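Local structure of nigerythrin (1YUZ) at residues K46-F50 with S110-E115. The protein reduces hydrogen peroxide as an NADH peroxidase in vitro, working as a homodimer whose subunits combine a ferritin-like diiron domain with a rubredoxin-like iron centre. Residues are numbered along the deposited sequence.
Sequences KYTAF and SGANGE. With FE2 (Fe (II) ion), chain G.
This contact belongs to the second shell of the diiron site: a tyrosine on one helix holds a carboxylate ligand on its neighbour. Both segments are regular α-helix, running nearly antiparallel at 162° with axes 11.7 Å apart, and the register sets Y47 CA 7.6 Å from G111 CA. Y47 (chi1 m) reaches past G111, and its OH donates to E115 OE2 at 2.6 Å. E115, with chi1 and chi2 both m, chelates the Fe(II) ion through OE1 at 2.2 Å and OE2 at 2.3 Å; a water, E73, E149 and H152 also bind this metal. These are helices 29-56 and 104-132 of the ferritin-like four-helix bundle, whose helix 136-161 sends Y156 edge-to-face against Y47. K46 reaches S110, five residues before E115, running out through chi1 and chi2 t and bending at chi3 p, so that NZ donates to S110 OG at 3.2 Å and weakly to S110 O at 3.5 Å. Beside it F50 turns its ring edge to S110, CZ lying 3.9 Å from OG.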
loop_
_atom_site.group_PDB
_atom_site.type_symbol
_atom_site.label_atom_id
_atom_site.label_comp_id
_atom_site.label_asym_id
_atom_site.label_seq_id
_atom_site.Cartn_x
_atom_site.Cartn_y
_atom_site.Cartn_z
ATOM N N LYS B 46 -14.808 -10.918 -1.066
ATOM C CA LYS B 46 -14.639 -9.531 -1.467
ATOM C C LYS B 46 -13.873 -9.402 -2.782
ATOM O O LYS B 46 -14.303 -8.699 -3.694
ATOM C CB LYS B 46 -13.915 -8.745 -0.373
ATOM C CG LYS B 46 -13.915 -7.253 -0.632
ATOM C CD LYS B 46 -13.356 -6.456 0.529
ATOM C CE LYS B 46 -11.850 -6.571 0.620
ATOM N NZ LYS B 46 -11.312 -5.611 1.627
ATOM N N TYR B 47 -12.739 -10.086 -2.881
ATOM C CA TYR B 47 -11.925 -10.021 -4.085
ATOM C C TYR B 47 -12.629 -10.615 -5.288
ATOM O O TYR B 47 -12.436 -10.161 -6.416
ATOM C CB TYR B 47 -10.597 -10.724 -3.837
ATOM C CG TYR B 47 -9.754 -10.014 -2.804
ATOM C CD1 TYR B 47 -8.659 -10.643 -2.220
ATOM C CD2 TYR B 47 -10.051 -8.703 -2.413
ATOM C CE1 TYR B 47 -7.880 -9.988 -1.272
ATOM C CE2 TYR B 47 -9.277 -8.039 -1.466
ATOM C CZ TYR B 47 -8.195 -8.689 -0.902
ATOM O OH TYR B 47 -7.425 -8.044 0.034
ATOM N N THR B 48 -13.447 -11.630 -5.047
ATOM C CA THR B 48 -14.198 -12.256 -6.122
ATOM C C THR B 48 -15.217 -11.244 -6.649
ATOM O O THR B 48 -15.403 -11.107 -7.860
ATOM C CB THR B 48 -14.902 -13.523 -5.615
ATOM O OG1 THR B 48 -13.907 -14.482 -5.238
ATOM C CG2 THR B 48 -15.796 -14.123 -6.695
ATOM N N ALA B 49 -15.863 -10.519 -5.741
ATOM C CA ALA B 49 -16.830 -9.508 -6.152
ATOM C C ALA B 49 -16.092 -8.363 -6.857
ATOM O O ALA B 49 -16.558 -7.840 -7.870
ATOM C CB ALA B 49 -17.592 -8.983 -4.944
ATOM N N PHE B 50 -14.938 -7.975 -6.321
ATOM C CA PHE B 50 -14.150 -6.902 -6.924
ATOM C C PHE B 50 -13.712 -7.274 -8.343
ATOM O O PHE B 50 -13.689 -6.428 -9.236
ATOM C CB PHE B 50 -12.909 -6.608 -6.078
ATOM C CG PHE B 50 -13.189 -5.858 -4.799
ATOM C CD1 PHE B 50 -12.144 -5.546 -3.939
ATOM C CD2 PHE B 50 -14.477 -5.443 -4.461
ATOM C CE1 PHE B 50 -12.367 -4.832 -2.764
ATOM C CE2 PHE B 50 -14.706 -4.725 -3.283
ATOM C CZ PHE B 50 -13.648 -4.422 -2.437
ATOM N N SER B 110 -9.595 -0.486 -0.922
ATOM C CA SER B 110 -10.180 -1.330 0.114
ATOM C C SER B 110 -9.317 -2.581 0.256
ATOM O O SER B 110 -9.023 -3.029 1.365
ATOM C CB SER B 110 -11.606 -1.722 -0.277
ATOM O OG SER B 110 -12.160 -2.634 0.654
ATOM N N GLY B 111 -8.911 -3.143 -0.875
ATOM C CA GLY B 111 -8.068 -4.321 -0.843
ATOM C C GLY B 111 -6.742 -4.023 -0.167
ATOM O O GLY B 111 -6.312 -4.758 0.719
ATOM N N ALA B 112 -6.095 -2.935 -0.572
ATOM C CA ALA B 112 -4.815 -2.567 0.013
ATOM C C ALA B 112 -4.927 -2.376 1.519
ATOM O O ALA B 112 -4.072 -2.844 2.271
ATOM C CB ALA B 112 -4.291 -1.300 -0.639
ATOM N N ASN B 113 -5.978 -1.697 1.968
ATOM C CA ASN B 113 -6.145 -1.472 3.397
ATOM C C ASN B 113 -6.336 -2.775 4.152
ATOM O O ASN B 113 -5.796 -2.950 5.247
ATOM C CB ASN B 113 -7.321 -0.534 3.665
ATOM C CG ASN B 113 -7.013 0.897 3.285
ATOM O OD1 ASN B 113 -5.854 1.307 3.279
ATOM N ND2 ASN B 113 -8.051 1.670 2.975
ATOM N N GLY B 114 -7.094 -3.692 3.566
ATOM C CA GLY B 114 -7.318 -4.970 4.214
ATOM C C GLY B 114 -6.021 -5.755 4.294
ATOM O O GLY B 114 -5.709 -6.356 5.325
ATOM N N GLU B 115 -5.259 -5.750 3.203
ATOM C CA GLU B 115 -3.987 -6.459 3.150
ATOM C C GLU B 115 -3.026 -5.890 4.185
ATOM O O GLU B 115 -2.330 -6.641 4.870
ATOM C CB GLU B 115 -3.369 -6.339 1.757
ATOM C CG GLU B 115 -4.169 -7.010 0.649
ATOM C CD GLU B 115 -4.215 -8.525 0.777
ATOM O OE1 GLU B 115 -3.413 -9.097 1.542
ATOM O OE2 GLU B 115 -5.046 -9.155 0.091
HETATM FE FE FE2 G . -4.080 -11.068 0.815
HETATM O O HOH W 1 -5.689 -10.918 2.396
#